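Long-range contact in DNA-(apurinic or apyrimidinic site) endonuclease 2 (Xenopus laevis, PDB 6WCD), which trims DNA 3' ends as a 3'-to-5' exonuclease and weakly cuts DNA at abasic sites, using magnesium or manganese, during DNA repair: residues G176-H188 against T270-V282. Numbering follows the deposited sequence.
Sequences GHVIILGDVNTSH and TRIDYILGNRELV. With BU1 (1,4-butanediol), chain G.
With CG of N278 lodged between its own N and carbonyl carbon (chi1 57°) and CG of H177 beside its backbone N (chi1 -58°), amide and ring meet edge to edge, nearly coplanar. N278 ND2 donates to H177 ND1 at 3.0 Å, in the ring plane and almost straight. N278 OD1 accepts V178 N at 2.8 Å, with the donor above the carbonyl plane. N278 is at the N-cap position of the helix starting at R279, tying that helix start to strand 177-181. H177 NE2 is hydrogen-bonded to E134, and L281 CD1 lies over one ring face in a CH-pi contact. Replacing N278 by alanine is likely to leave V178 N and H177 ND1 without these partners, the ring held mainly by E134 and L281. Strands 177-181 and 273-278 run antiparallel. I180 N and O both bond to L276, and G182 N and O to Y274. Y274 OH donates to T186 O at 2.8 Å, holding the loop after the strand. D183 OD2 is hydrogen-bonded to N7, and D273 OD2 to T255 and H300. In this DNase I-like nuclease domain, the pairing sets catalytic D183 beside D273, probably important for catalysis as in relatives, and the D273-H300 bond probably orients the histidine.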
ATOM      1  N   GLY A 176     -11.570 -12.087 -10.000  1.00 37.86           N
ATOM      2  CA  GLY A 176     -11.164 -10.690 -10.102  1.00 33.10           C
ATOM      3  C   GLY A 176      -9.659 -10.515  -9.934  1.00 30.10           C
ATOM      4  O   GLY A 176      -8.865 -11.429 -10.147  1.00 31.70           O
ATOM      5  N   HIS A 177      -9.276  -9.305  -9.560  1.00 18.01           N
ATOM      6  CA  HIS A 177      -7.890  -8.872  -9.602  1.00 15.62           C
ATOM      7  C   HIS A 177      -7.486  -8.250  -8.275  1.00 15.91           C
ATOM      8  O   HIS A 177      -8.325  -7.755  -7.509  1.00 15.09           O
ATOM      9  CB  HIS A 177      -7.682  -7.856 -10.701  1.00 14.41           C
ATOM     10  CG  HIS A 177      -8.052  -8.372 -12.051  1.00 16.89           C
ATOM     11  ND1 HIS A 177      -7.292  -9.303 -12.717  1.00 18.35           N
ATOM     12  CD2 HIS A 177      -9.126  -8.116 -12.836  1.00 21.28           C
ATOM     13  CE1 HIS A 177      -7.874  -9.598 -13.868  1.00 25.03           C
ATOM     14  NE2 HIS A 177      -8.994  -8.888 -13.967  1.00 23.11           N
ATOM     15  N   VAL A 178      -6.182  -8.280  -8.025  1.00 12.81           N
ATOM     16  CA  VAL A 178      -5.594  -7.775  -6.784  1.00 12.13           C
ATOM     17  C   VAL A 178      -4.327  -6.985  -7.080  1.00 11.94           C
ATOM     18  O   VAL A 178      -3.439  -7.455  -7.796  1.00 13.35           O
ATOM     19  CB  VAL A 178      -5.282  -8.893  -5.759  1.00 14.74           C
ATOM     20  CG1 VAL A 178      -4.589  -8.336  -4.497  1.00 16.14           C
ATOM     21  CG2 VAL A 178      -6.539  -9.647  -5.395  1.00 17.65           C
ATOM     22  N   ILE A 179      -4.237  -5.785  -6.503  1.00 12.56           N
ATOM     23  CA  ILE A 179      -2.996  -5.021  -6.456  1.00 14.08           C
ATOM     24  C   ILE A 179      -2.560  -4.931  -5.009  1.00 15.36           C
ATOM     25  O   ILE A 179      -3.381  -4.651  -4.133  1.00 14.76           O
ATOM     26  CB  ILE A 179      -3.171  -3.618  -7.047  1.00 13.86           C
ATOM     27  CG1 ILE A 179      -3.234  -3.669  -8.533  1.00 14.82           C
ATOM     28  CG2 ILE A 179      -2.032  -2.699  -6.578  1.00 16.49           C
ATOM     29  CD1 ILE A 179      -3.649  -2.311  -9.181  1.00 19.22           C
ATOM     30  N   ILE A 180      -1.298  -5.212  -4.751  1.00 12.74           N
ATOM     31  CA  ILE A 180      -0.659  -4.984  -3.451  1.00 12.93           C
ATOM     32  C   ILE A 180       0.326  -3.866  -3.688  1.00 13.54           C
ATOM     33  O   ILE A 180       1.230  -4.008  -4.528  1.00 16.13           O
ATOM     34  CB  ILE A 180       0.051  -6.204  -2.898  1.00 14.41           C
ATOM     35  CG1 ILE A 180      -0.890  -7.383  -2.733  1.00 17.88           C
ATOM     36  CG2 ILE A 180       0.675  -5.820  -1.517  1.00 15.94           C
ATOM     37  CD1 ILE A 180      -0.184  -8.678  -2.558  1.00 28.08           C
ATOM     38  N   LEU A 181       0.191  -2.754  -2.983  1.00 12.16           N
ATOM     39  CA  LEU A 181       1.151  -1.690  -3.136  1.00 12.94           C
ATOM     40  C   LEU A 181       1.569  -1.116  -1.823  1.00 12.52           C
ATOM     41  O   LEU A 181       0.851  -1.219  -0.816  1.00 13.48           O
ATOM     42  CB  LEU A 181       0.613  -0.634  -4.055  1.00 14.98           C
ATOM     43  CG  LEU A 181      -0.531   0.232  -3.581  1.00 14.35           C
ATOM     44  CD1 LEU A 181      -1.017   1.044  -4.772  1.00 17.02           C
ATOM     45  CD2 LEU A 181      -1.693  -0.468  -3.086  1.00 20.04           C
ATOM     46  N   GLY A 182       2.756  -0.578  -1.805  1.00 12.50           N
ATOM     47  CA  GLY A 182       3.205   0.111  -0.622  1.00 13.90           C
ATOM     48  C   GLY A 182       4.627  -0.221  -0.324  1.00 12.96           C
ATOM     49  O   GLY A 182       5.404  -0.572  -1.208  1.00 13.32           O
ATOM     50  N   ASP A 183       4.997  -0.018   0.938  1.00 12.27           N
ATOM     51  CA  ASP A 183       6.357  -0.097   1.430  1.00 11.51           C
ATOM     52  C   ASP A 183       6.520  -1.495   1.971  1.00 12.94           C
ATOM     53  O   ASP A 183       6.036  -1.826   3.068  1.00 14.02           O
ATOM     54  CB  ASP A 183       6.639   0.946   2.492  1.00 13.54           C
ATOM     55  CG  ASP A 183       8.043   0.883   3.048  1.00 19.12           C
ATOM     56  OD1 ASP A 183       8.831  -0.082   2.731  1.00 19.48           O
ATOM     57  OD2 ASP A 183       8.402   1.810   3.834  1.00 19.90           O
ATOM     58  N   VAL A 184       7.089  -2.348   1.136  1.00 14.67           N
ATOM     59  CA  VAL A 184       7.337  -3.742   1.536  1.00 13.79           C
ATOM     60  C   VAL A 184       8.560  -3.879   2.413  1.00 15.74           C
ATOM     61  O   VAL A 184       8.720  -4.891   3.130  1.00 16.85           O
ATOM     62  CB  VAL A 184       7.397  -4.563   0.229  1.00 16.32           C
ATOM     63  CG1 VAL A 184       7.820  -5.980   0.471  1.00 20.96           C
ATOM     64  CG2 VAL A 184       6.054  -4.541  -0.465  1.00 18.42           C
ATOM     65  N   ASN A 185       9.466  -2.893   2.430  1.00 15.28           N
ATOM     66  CA  ASN A 185      10.615  -2.866   3.305  1.00 16.23           C
ATOM     67  C   ASN A 185      11.567  -4.047   3.087  1.00 20.79           C
ATOM     68  O   ASN A 185      12.254  -4.478   3.990  1.00 22.11           O
ATOM     69  CB  ASN A 185      10.171  -2.796   4.781  1.00 18.92           C
ATOM     70  CG  ASN A 185      11.193  -2.170   5.647  1.00 34.15           C
ATOM     71  OD1 ASN A 185      11.983  -1.345   5.189  1.00 28.91           O
ATOM     72  ND2 ASN A 185      11.227  -2.576   6.916  1.00 29.04           N
ATOM     73  N   THR A 186      11.626  -4.550   1.844  1.00 17.44           N
ATOM     74  CA  THR A 186      12.644  -5.494   1.379  1.00 16.03           C
ATOM     75  C   THR A 186      12.905  -5.159  -0.085  1.00 15.80           C
ATOM     76  O   THR A 186      11.944  -4.938  -0.842  1.00 17.44           O
ATOM     77  CB  THR A 186      12.163  -6.932   1.447  1.00 20.32           C
ATOM     78  OG1 THR A 186      11.987  -7.339   2.816  1.00 25.75           O
ATOM     79  CG2 THR A 186      13.193  -7.875   0.855  1.00 25.49           C
ATOM     80  N   SER A 187      14.186  -5.103  -0.496  1.00 18.20           N
ATOM     81  CA  SER A 187      14.497  -4.968  -1.900  1.00 19.38           C
ATOM     82  C   SER A 187      14.661  -6.363  -2.479  1.00 20.66           C
ATOM     83  O   SER A 187      15.121  -7.272  -1.819  1.00 23.20           O
ATOM     84  CB  SER A 187      15.756  -4.139  -2.113  1.00 21.92           C
ATOM     85  OG  SER A 187      16.837  -4.801  -1.491  1.00 24.91           O
ATOM     86  N   HIS A 188      14.309  -6.531  -3.743  1.00 17.92           N
ATOM     87  CA  HIS A 188      14.182  -7.889  -4.253  1.00 18.36           C
ATOM     88  C   HIS A 188      15.479  -8.469  -4.806  1.00 23.91           C
ATOM     89  O   HIS A 188      15.935  -9.547  -4.365  1.00 24.11           O
ATOM     90  CB  HIS A 188      13.088  -7.899  -5.317  1.00 19.95           C
ATOM     91  CG  HIS A 188      12.752  -9.255  -5.821  1.00 22.55           C
ATOM     92  ND1 HIS A 188      12.139  -9.457  -7.049  1.00 27.83           N
ATOM     93  CD2 HIS A 188      12.976 -10.490  -5.301  1.00 24.75           C
ATOM     94  CE1 HIS A 188      11.992 -10.760  -7.255  1.00 26.32           C
ATOM     95  NE2 HIS A 188      12.489 -11.408  -6.209  1.00 28.09           N
ATOM     96  N   THR A 270      17.611   2.560  -2.146  1.00 16.71           N
ATOM     97  CA  THR A 270      17.077   1.216  -2.346  0.52 17.57           C
ATOM     98  C   THR A 270      15.681   1.334  -2.921  1.00 16.08           C
ATOM     99  O   THR A 270      15.004   2.324  -2.679  1.00 15.08           O
ATOM    100  CB  THR A 270      17.003   0.430  -1.037  0.52 19.21           C
ATOM    101  OG1 THR A 270      18.219   0.587  -0.295  0.52 33.26           O
ATOM    102  CG2 THR A 270      16.792  -1.009  -1.348  0.52 13.92           C
ATOM    103  N   ARG A 271      15.237   0.305  -3.676  1.00 15.78           N
ATOM    104  CA  ARG A 271      13.849   0.241  -4.163  1.00 15.03           C
ATOM    105  C   ARG A 271      13.063  -0.720  -3.244  1.00 16.15           C
ATOM    106  O   ARG A 271      13.307  -1.939  -3.275  1.00 16.47           O
ATOM    107  CB  ARG A 271      13.747  -0.208  -5.611  1.00 15.67           C
ATOM    108  CG  ARG A 271      12.271  -0.071  -6.147  1.00 15.92           C
ATOM    109  CD  ARG A 271      12.151  -0.402  -7.629  1.00 16.35           C
ATOM    110  NE  ARG A 271      12.418  -1.810  -7.854  1.00 17.32           N
ATOM    111  CZ  ARG A 271      11.501  -2.747  -8.044  1.00 16.53           C
ATOM    112  NH1 ARG A 271      10.217  -2.452  -8.098  1.00 15.89           N
ATOM    113  NH2 ARG A 271      11.894  -4.006  -8.156  1.00 18.98           N
ATOM    114  N   ILE A 272      12.178  -0.173  -2.414  1.00 14.92           N
ATOM    115  CA  ILE A 272      11.413  -0.961  -1.440  1.00 12.46           C
ATOM    116  C   ILE A 272       9.918  -0.656  -1.534  1.00 13.48           C
ATOM    117  O   ILE A 272       9.133  -1.197  -0.714  1.00 14.07           O
ATOM    118  CB  ILE A 272      11.926  -0.784   0.005  1.00 14.86           C
ATOM    119  CG1 ILE A 272      11.907   0.697   0.422  1.00 15.60           C
ATOM    120  CG2 ILE A 272      13.301  -1.459   0.165  1.00 18.77           C
ATOM    121  CD1 ILE A 272      12.161   0.886   1.907  1.00 18.73           C
ATOM    122  N   ASP A 273       9.515   0.160  -2.479  1.00 12.64           N
ATOM    123  CA  ASP A 273       8.120   0.500  -2.743  1.00 13.62           C
ATOM    124  C   ASP A 273       7.704  -0.101  -4.076  1.00 14.45           C
ATOM    125  O   ASP A 273       8.372   0.074  -5.104  1.00 14.62           O
ATOM    126  CB  ASP A 273       8.018   2.003  -2.751  1.00 12.86           C
ATOM    127  CG  ASP A 273       8.404   2.602  -1.397  1.00 17.30           C
ATOM    128  OD1 ASP A 273       7.568   2.490  -0.423  1.00 18.43           O
ATOM    129  OD2 ASP A 273       9.525   3.152  -1.232  1.00 16.12           O
ATOM    130  N   TYR A 274       6.586  -0.803  -4.055  1.00 12.17           N
ATOM    131  CA  TYR A 274       6.141  -1.637  -5.131  1.00 10.87           C
ATOM    132  C   TYR A 274       4.693  -1.412  -5.462  1.00 11.99           C
ATOM    133  O   TYR A 274       3.876  -1.024  -4.627  1.00 12.18           O
ATOM    134  CB  TYR A 274       6.280  -3.125  -4.760  1.00 12.31           C
ATOM    135  CG  TYR A 274       7.648  -3.614  -4.434  1.00 13.83           C
ATOM    136  CD1 TYR A 274       8.356  -4.343  -5.346  1.00 14.87           C
ATOM    137  CD2 TYR A 274       8.184  -3.463  -3.182  1.00 14.98           C
ATOM    138  CE1 TYR A 274       9.585  -4.886  -5.052  1.00 17.23           C
ATOM    139  CE2 TYR A 274       9.425  -3.955  -2.890  1.00 15.54           C
ATOM    140  CZ  TYR A 274      10.109  -4.688  -3.801  1.00 16.44           C
ATOM    141  OH  TYR A 274      11.337  -5.260  -3.538  1.00 19.01           O
ATOM    142  N   ILE A 275       4.356  -1.724  -6.741  1.00 12.43           N
ATOM    143  CA  ILE A 275       2.976  -1.944  -7.178  1.00 11.17           C
ATOM    144  C   ILE A 275       2.941  -3.347  -7.748  1.00 11.47           C
ATOM    145  O   ILE A 275       3.448  -3.617  -8.848  1.00 13.15           O
ATOM    146  CB  ILE A 275       2.484  -0.885  -8.183  1.00 11.50           C
ATOM    147  CG1 ILE A 275       2.548   0.481  -7.517  1.00 13.54           C
ATOM    148  CG2 ILE A 275       1.094  -1.261  -8.665  1.00 12.95           C
ATOM    149  CD1 ILE A 275       2.249   1.654  -8.452  1.00 14.84           C
ATOM    150  N   LEU A 276       2.405  -4.286  -6.981  1.00 11.77           N
ATOM    151  CA  LEU A 276       2.328  -5.687  -7.380  1.00 12.09           C
ATOM    152  C   LEU A 276       0.925  -5.961  -7.871  1.00 14.71           C
ATOM    153  O   LEU A 276      -0.045  -5.427  -7.342  1.00 15.97           O
ATOM    154  CB  LEU A 276       2.651  -6.602  -6.179  1.00 13.86           C
ATOM    155  CG  LEU A 276       3.927  -6.285  -5.417  1.00 13.27           C
ATOM    156  CD1 LEU A 276       3.950  -7.258  -4.237  1.00 17.95           C
ATOM    157  CD2 LEU A 276       5.139  -6.352  -6.288  1.00 14.16           C
ATOM    158  N   GLY A 277       0.791  -6.724  -8.939  1.00 14.86           N
ATOM    159  CA  GLY A 277      -0.536  -7.074  -9.427  1.00 16.18           C
ATOM    160  C   GLY A 277      -0.561  -8.535  -9.803  1.00 13.51           C
ATOM    161  O   GLY A 277       0.459  -9.123 -10.144  1.00 14.56           O
ATOM    162  N   ASN A 278      -1.749  -9.120  -9.794  1.00 13.99           N
ATOM    163  CA  ASN A 278      -1.795 -10.491 -10.271  1.00 16.45           C
ATOM    164  C   ASN A 278      -1.405 -10.547 -11.756  1.00 15.10           C
ATOM    165  O   ASN A 278      -1.588  -9.568 -12.507  1.00 15.49           O
ATOM    166  CB  ASN A 278      -3.167 -11.115 -10.032  1.00 14.53           C
ATOM    167  CG  ASN A 278      -4.289 -10.327 -10.672  1.00 15.05           C
ATOM    168  OD1 ASN A 278      -4.633  -9.244 -10.190  1.00 15.09           O
ATOM    169  ND2 ASN A 278      -4.909 -10.904 -11.693  1.00 15.92           N
ATOM    170  N   ARG A 279      -0.888 -11.700 -12.178  1.00 18.62           N
ATOM    171  CA  ARG A 279      -0.304 -11.828 -13.515  0.58 19.48           C
ATOM    172  C   ARG A 279      -1.249 -11.307 -14.588  1.00 18.53           C
ATOM    173  O   ARG A 279      -0.849 -10.503 -15.446  1.00 19.63           O
ATOM    174  CB  ARG A 279       0.076 -13.275 -13.789  0.58 23.48           C
ATOM    175  CG  ARG A 279       1.155 -13.822 -12.832  0.58 21.35           C
ATOM    176  CD  ARG A 279       1.755 -15.079 -13.452  0.58 26.47           C
ATOM    177  NE  ARG A 279       2.745 -15.748 -12.615  0.58 25.50           N
ATOM    178  CZ  ARG A 279       3.810 -16.403 -13.090  0.58 24.70           C
ATOM    179  NH1 ARG A 279       4.059 -16.455 -14.387  0.58 35.81           N
ATOM    180  NH2 ARG A 279       4.651 -17.007 -12.251  0.58 33.03           N
ATOM    181  N   GLU A 280      -2.511 -11.763 -14.578  1.00 19.53           N
ATOM    182  CA  GLU A 280      -3.423 -11.391 -15.653  1.00 22.81           C
ATOM    183  C   GLU A 280      -3.673  -9.880 -15.701  1.00 20.69           C
ATOM    184  O   GLU A 280      -3.803  -9.290 -16.789  1.00 20.14           O
ATOM    185  CB  GLU A 280      -4.746 -12.149 -15.508  1.00 30.84           C
ATOM    186  CG  GLU A 280      -5.627 -12.050 -16.737  1.00 40.38           C
ATOM    187  CD  GLU A 280      -6.987 -12.708 -16.551  1.00 67.89           C
ATOM    188  OE1 GLU A 280      -7.991 -12.165 -17.066  1.00 78.16           O
ATOM    189  OE2 GLU A 280      -7.049 -13.766 -15.891  1.00 75.09           O
ATOM    190  N   LEU A 281      -3.802  -9.242 -14.554  1.00 16.72           N
ATOM    191  CA  LEU A 281      -4.006  -7.798 -14.489  1.00 14.77           C
ATOM    192  C   LEU A 281      -2.848  -7.042 -15.085  1.00 18.15           C
ATOM    193  O   LEU A 281      -3.044  -6.124 -15.888  1.00 18.39           O
ATOM    194  CB  LEU A 281      -4.192  -7.386 -13.024  1.00 16.23           C
ATOM    195  CG  LEU A 281      -4.469  -5.899 -12.784  1.00 15.56           C
ATOM    196  CD1 LEU A 281      -5.856  -5.487 -13.335  1.00 16.95           C
ATOM    197  CD2 LEU A 281      -4.297  -5.575 -11.273  1.00 14.91           C
ATOM    198  N   VAL A 282      -1.630  -7.384 -14.707  1.00 15.13           N
ATOM    199  CA  VAL A 282      -0.470  -6.666 -15.220  1.00 16.52           C
ATOM    200  C   VAL A 282      -0.339  -6.873 -16.734  1.00 17.90           C
ATOM    201  O   VAL A 282      -0.102  -5.926 -17.478  1.00 22.16           O
ATOM    202  CB  VAL A 282       0.797  -7.081 -14.452  1.00 16.08           C
ATOM    203  CG1 VAL A 282       2.066  -6.452 -15.048  1.00 20.98           C
ATOM    204  CG2 VAL A 282       0.663  -6.704 -13.021  1.00 16.06           C
TER
HETATM  205  C1  BU1 G 406      14.658  -6.935   4.744  1.00 65.37           C
HETATM  206  C2  BU1 G 406      14.091  -8.363   4.747  1.00 64.72           C
HETATM  207  C3  BU1 G 406      13.508  -8.766   6.109  1.00 64.77           C
HETATM  208  C4  BU1 G 406      14.181 -10.028   6.661  1.00 60.73           C
HETATM  209  O5  BU1 G 406      15.704  -6.841   3.803  1.00 67.53           O
HETATM  210  O6  BU1 G 406      14.329  -9.883   8.053  1.00 66.57           O